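Local structure of DynF (Micromonospora chersina, 6UBL) at residues 149-154 and 180-185; 156-161 and 198-203. The protein is of unknown biochemical function but belongs to the dynemicin enediyne biosynthetic pathway and holds a palmitic acid inside a beta barrel. All blocks are in the same frame, centred on the assembly; numbering follows the deposited sequence.

Interaction 1 joins the end of strand 146-149 and the loop after it to strand 170-183, whereas interaction 2 faces strand 154-161 against strand 193-205; their centres lie about 21 Å apart, on opposite sides of the chain's centre. At 149-154 and 180-185, farther from the chain's centre and beside the second subunit, the chemistry is mixed: paired backbone amides, a bridging water, and charged side chains turned to the second subunit. At 156-161 and 198-203 the contact is buried and made almost entirely by apolar side chains that meet across the interior beside palmitic acid. Strand 170-183 is the common neighbour, since it takes part in the first directly and runs between the strands of the second.

Interaction 1: 149-154 and 180-185; sequences MNREPI and PLLDVN
Two backbone bonds hold the tight part of this contact. Met149 and Leu182 form an antiparallel hydrogen-bonded pair, Leu182 N giving to Met149 O at 2.7 Å, almost straight (175°), and Met149 N to Leu182 O at 2.8 Å, more bent (153°), each donor lying in the plane of the carbonyl it meets. Their side chains share one face of the sheet. Met149 takes the crowded rotamer, CG between N and the carbonyl carbon (chi1 49°), and so sets CG obliquely against Val184 CG1, 3.7 Å away. Leu182 CD1 touches the aliphatic part of Arg151, 3.7 Å from CG, the two chains crossing at about a right angle.

Beyond Met149 the chain leaves the strand and the contact loosens. One water bridges the gap in the pairing, accepting from Glu152 N at 3.1 Å and donating to Pro180 O at 2.8 Å. Asn150 ND2 reaches forward to Glu152 O, 2.8 Å away and above the carbonyl plane, and braces the loop; Val135 and Ala137 engage the same amide. The charged ends lead to the second subunit: partly exposed Arg151 pairs with Asp188 and also bonds to Gly10 O of that subunit, while buried Glu152 forms a salt bridge with its Arg132. The arrangement is typical of the end of an antiparallel strand pair in a beta barrel, where regular pairing gives way to a water-bridged loop beside a subunit interface.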
# COMPACT_ATOMS: atom_id res chain seq x y z
N MET A 149 -12.85 -4.71 6.37
CA MET A 149 -11.74 -5.21 5.58
C MET A 149 -11.01 -4.03 4.95
O MET A 149 -11.53 -2.91 4.89
CB MET A 149 -12.22 -6.13 4.46
CG MET A 149 -13.36 -5.54 3.64
SD MET A 149 -13.70 -6.48 2.14
CE MET A 149 -12.20 -6.14 1.22
N ASN A 150 -9.81 -4.30 4.46
CA ASN A 150 -9.03 -3.32 3.72
C ASN A 150 -8.84 -3.79 2.28
O ASN A 150 -8.52 -4.96 2.03
CB ASN A 150 -7.68 -3.05 4.39
CG ASN A 150 -6.84 -4.31 4.55
OD1 ASN A 150 -7.28 -5.28 5.16
ND2 ASN A 150 -5.62 -4.29 4.02
N ARG A 151 -9.03 -2.88 1.33
CA ARG A 151 -8.69 -3.11 -0.07
C ARG A 151 -7.26 -2.71 -0.38
O ARG A 151 -6.60 -3.34 -1.22
CB ARG A 151 -9.64 -2.34 -0.99
CG ARG A 151 -10.97 -3.03 -1.23
CD ARG A 151 -11.86 -2.31 -2.23
NE ARG A 151 -13.03 -3.13 -2.54
CZ ARG A 151 -14.11 -2.71 -3.18
NH1 ARG A 151 -14.18 -1.46 -3.62
NH2 ARG A 151 -15.11 -3.54 -3.42
N GLU A 152 -6.79 -1.66 0.26
CA GLU A 152 -5.39 -1.28 0.19
C GLU A 152 -4.62 -2.13 1.18
O GLU A 152 -4.96 -2.13 2.37
CB GLU A 152 -5.37 0.18 0.62
CG GLU A 152 -4.08 0.87 0.62
CD GLU A 152 -4.27 2.32 1.02
OE1 GLU A 152 -5.30 2.92 0.62
OE2 GLU A 152 -3.42 2.84 1.75
N PRO A 153 -3.58 -2.85 0.75
CA PRO A 153 -2.88 -3.73 1.70
C PRO A 153 -2.21 -2.92 2.80
O PRO A 153 -1.66 -1.84 2.56
CB PRO A 153 -1.86 -4.45 0.82
CG PRO A 153 -1.64 -3.56 -0.35
CD PRO A 153 -2.95 -2.85 -0.57
N ILE A 154 -2.26 -3.47 4.01
CA ILE A 154 -1.53 -2.91 5.14
C ILE A 154 -0.07 -3.34 5.02
O ILE A 154 0.22 -4.54 5.00
CB ILE A 154 -2.14 -3.37 6.48
CG1 ILE A 154 -3.58 -2.91 6.59
CG2 ILE A 154 -1.30 -2.82 7.63
CD1 ILE A 154 -4.40 -3.67 7.62
N PRO A 180 -8.09 3.23 4.80
CA PRO A 180 -9.54 2.98 4.86
C PRO A 180 -9.88 1.55 5.26
O PRO A 180 -9.25 0.59 4.83
CB PRO A 180 -10.02 3.28 3.43
CG PRO A 180 -8.88 4.00 2.75
CD PRO A 180 -7.63 3.51 3.43
N LEU A 181 -10.89 1.42 6.11
CA LEU A 181 -11.49 0.15 6.49
C LEU A 181 -12.95 0.13 6.07
O LEU A 181 -13.70 1.04 6.40
CB LEU A 181 -11.35 -0.11 7.99
CG LEU A 181 -9.90 -0.14 8.50
CD1 LEU A 181 -9.89 -0.33 10.02
CD2 LEU A 181 -9.08 -1.23 7.82
N LEU A 182 -13.33 -0.90 5.31
CA LEU A 182 -14.61 -0.98 4.63
C LEU A 182 -15.48 -2.07 5.24
O LEU A 182 -14.98 -3.11 5.66
CB LEU A 182 -14.38 -1.33 3.16
CG LEU A 182 -13.35 -0.45 2.43
CD1 LEU A 182 -13.06 -0.97 1.03
CD2 LEU A 182 -13.86 0.97 2.40
N ASP A 183 -16.79 -1.81 5.29
CA ASP A 183 -17.75 -2.83 5.70
C ASP A 183 -17.71 -3.98 4.69
O ASP A 183 -17.84 -3.76 3.48
CB ASP A 183 -19.14 -2.20 5.72
CG ASP A 183 -20.22 -3.10 6.32
OD1 ASP A 183 -20.03 -4.33 6.42
OD2 ASP A 183 -21.28 -2.55 6.68
N VAL A 184 -17.50 -5.21 5.18
CA VAL A 184 -17.46 -6.36 4.28
C VAL A 184 -18.76 -6.48 3.51
O VAL A 184 -18.78 -7.03 2.40
CB VAL A 184 -17.13 -7.67 5.04
CG1 VAL A 184 -15.73 -7.64 5.61
CG2 VAL A 184 -18.16 -7.92 6.14
N ASN A 185 -19.86 -6.00 4.07
CA ASN A 185 -21.15 -6.02 3.40
C ASN A 185 -21.40 -4.82 2.50
O ASN A 185 -22.44 -4.77 1.84
CB ASN A 185 -22.27 -6.10 4.44
CG ASN A 185 -22.26 -7.40 5.21
OD1 ASN A 185 -21.96 -8.46 4.65
ND2 ASN A 185 -22.60 -7.33 6.49
O HOH W 1 -8.74 -0.20 2.18

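Interaction 2: 156-161 and 198-203; sequences LTIDDV and LRFNMG. With PLM (palmitic acid), chain C.
Phe200 is the hub of this largely apolar contact, its ring standing between two strands that cross at -52° with axes 8.7 Å apart. From CB, which points toward 156-161, the first torsion puts CG between the backbone N and the carbonyl carbon (chi1 68°), the crowded position, and the ring is carried to the opposing strand. CD2 and CE2 lie along Leu156, CE2 being 3.8 Å from its CD2. On the other flank CE1 meets Ile158 CG1 at 3.9 Å. The tip, CZ, ends 3.6 Å from Thr157 O and, like CE1, at the same distance from C7 of palmitic acid.

Neighbours extend the packing along the lipid. Leu156 turns one methyl, CD2, to Leu198 CD2, while the other, CD1, presses on the acyl chain at PLM CA, only 3.2 Å away. Ile158 CD1 meets Met202 CG at 3.6 Å, and Met202, bent at chi2, brings SD to 3.6 Å from PLM C8. An alanine at Phe200 would remove the ring and would probably loosen the packing that Leu156 and Ile158 make against it and the wall beside the middle of the palmitic acid. Strand 170-183 lies between these two strands in the barrel, 129-141 flanks 154-161, and 37-50 flanks 193-205, with Ile42 touching both Phe200 and Met202.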
# COMPACT_ATOMS: atom_id res chain seq x y z
N LEU A 156 3.44 -3.85 6.45
CA LEU A 156 4.03 -4.08 7.77
C LEU A 156 5.52 -4.35 7.58
O LEU A 156 5.90 -5.17 6.74
CB LEU A 156 3.38 -5.28 8.45
CG LEU A 156 1.88 -5.06 8.64
CD1 LEU A 156 1.13 -6.36 8.68
CD2 LEU A 156 1.64 -4.26 9.92
N THR A 157 6.35 -3.66 8.34
CA THR A 157 7.78 -3.67 8.11
C THR A 157 8.54 -4.00 9.38
O THR A 157 8.12 -3.64 10.49
CB THR A 157 8.26 -2.34 7.54
OG1 THR A 157 7.93 -1.27 8.44
CG2 THR A 157 7.60 -2.08 6.18
N ILE A 158 9.65 -4.70 9.21
CA ILE A 158 10.62 -4.93 10.27
C ILE A 158 11.99 -4.59 9.69
O ILE A 158 12.41 -5.20 8.70
CB ILE A 158 10.62 -6.38 10.78
CG1 ILE A 158 9.24 -6.78 11.29
CG2 ILE A 158 11.66 -6.52 11.89
CD1 ILE A 158 9.13 -8.27 11.60
N ASP A 159 12.68 -3.65 10.32
CA ASP A 159 14.02 -3.25 9.92
C ASP A 159 15.04 -3.94 10.82
O ASP A 159 14.69 -4.59 11.81
CB ASP A 159 14.14 -1.73 9.99
CG ASP A 159 13.16 -1.02 9.04
OD1 ASP A 159 13.03 -1.45 7.88
OD2 ASP A 159 12.50 -0.06 9.47
N ASP A 160 16.31 -3.81 10.45
CA ASP A 160 17.42 -4.38 11.23
C ASP A 160 17.21 -5.88 11.47
O ASP A 160 17.34 -6.38 12.59
CB ASP A 160 17.59 -3.61 12.55
CG ASP A 160 18.95 -3.80 13.17
OD1 ASP A 160 19.85 -4.38 12.53
OD2 ASP A 160 19.16 -3.32 14.32
N VAL A 161 16.92 -6.60 10.39
CA VAL A 161 16.70 -8.04 10.47
C VAL A 161 18.05 -8.74 10.50
O VAL A 161 18.80 -8.71 9.52
CB VAL A 161 15.84 -8.54 9.30
CG1 VAL A 161 15.80 -10.06 9.26
CG2 VAL A 161 14.43 -7.98 9.40
N LEU A 198 -0.27 1.75 13.49
CA LEU A 198 -0.12 0.38 13.96
C LEU A 198 1.36 0.16 14.24
O LEU A 198 2.20 0.46 13.38
CB LEU A 198 -0.63 -0.60 12.91
CG LEU A 198 -0.77 -2.05 13.38
CD1 LEU A 198 -1.82 -2.80 12.60
CD2 LEU A 198 0.58 -2.74 13.26
N ARG A 199 1.67 -0.36 15.42
CA ARG A 199 3.01 -0.79 15.77
C ARG A 199 2.87 -2.21 16.31
O ARG A 199 1.82 -2.59 16.83
CB ARG A 199 3.59 0.14 16.83
CG ARG A 199 3.47 1.61 16.42
CD ARG A 199 4.26 2.55 17.31
NE ARG A 199 4.91 3.59 16.53
CZ ARG A 199 6.18 3.55 16.14
NH1 ARG A 199 6.94 2.52 16.47
NH2 ARG A 199 6.69 4.54 15.42
N PHE A 200 3.93 -3.00 16.15
CA PHE A 200 3.87 -4.39 16.59
C PHE A 200 5.24 -4.86 17.04
O PHE A 200 6.26 -4.22 16.78
CB PHE A 200 3.27 -5.32 15.52
CG PHE A 200 4.12 -5.51 14.28
CD1 PHE A 200 5.03 -6.55 14.19
CD2 PHE A 200 3.98 -4.66 13.18
CE1 PHE A 200 5.80 -6.73 13.05
CE2 PHE A 200 4.74 -4.84 12.05
CZ PHE A 200 5.66 -5.88 11.98
N ASN A 201 5.23 -5.98 17.75
CA ASN A 201 6.44 -6.69 18.12
C ASN A 201 6.25 -8.15 17.78
O ASN A 201 5.21 -8.74 18.11
CB ASN A 201 6.75 -6.59 19.62
CG ASN A 201 7.00 -5.19 20.07
OD1 ASN A 201 8.03 -4.60 19.77
ND2 ASN A 201 6.05 -4.63 20.80
N MET A 202 7.24 -8.74 17.13
CA MET A 202 7.25 -10.18 16.97
C MET A 202 7.63 -10.83 18.30
O MET A 202 8.48 -10.31 19.03
CB MET A 202 8.25 -10.61 15.91
CG MET A 202 8.00 -10.05 14.52
SD MET A 202 6.33 -10.31 13.90
CE MET A 202 6.21 -12.10 13.96
N GLY A 203 6.98 -11.94 18.62
CA GLY A 203 7.44 -12.78 19.70
C GLY A 203 8.34 -13.87 19.17
O GLY A 203 9.14 -13.64 18.26
C1 PLM C . 9.48 -14.97 8.91
O1 PLM C . 8.58 -15.82 9.35
O2 PLM C . 10.64 -15.25 8.78
C2 PLM C . 8.93 -13.62 8.60
C3 PLM C . 8.07 -13.00 9.68
C4 PLM C . 7.65 -11.64 9.22
C5 PLM C . 6.33 -11.19 9.73
C6 PLM C . 5.93 -9.85 9.15
C7 PLM C . 5.33 -8.96 10.21
C8 PLM C . 4.27 -9.67 11.02
C9 PLM C . 3.07 -10.10 10.21
CA PLM C . 1.98 -9.06 10.23
CB PLM C . 1.20 -9.10 11.53
CC PLM C . -0.27 -8.88 11.32
CD PLM C . -0.79 -7.55 11.78
CE PLM C . -1.99 -7.13 10.96
CF PLM C . -2.88 -6.11 11.61
CG PLM C . -4.04 -5.77 10.75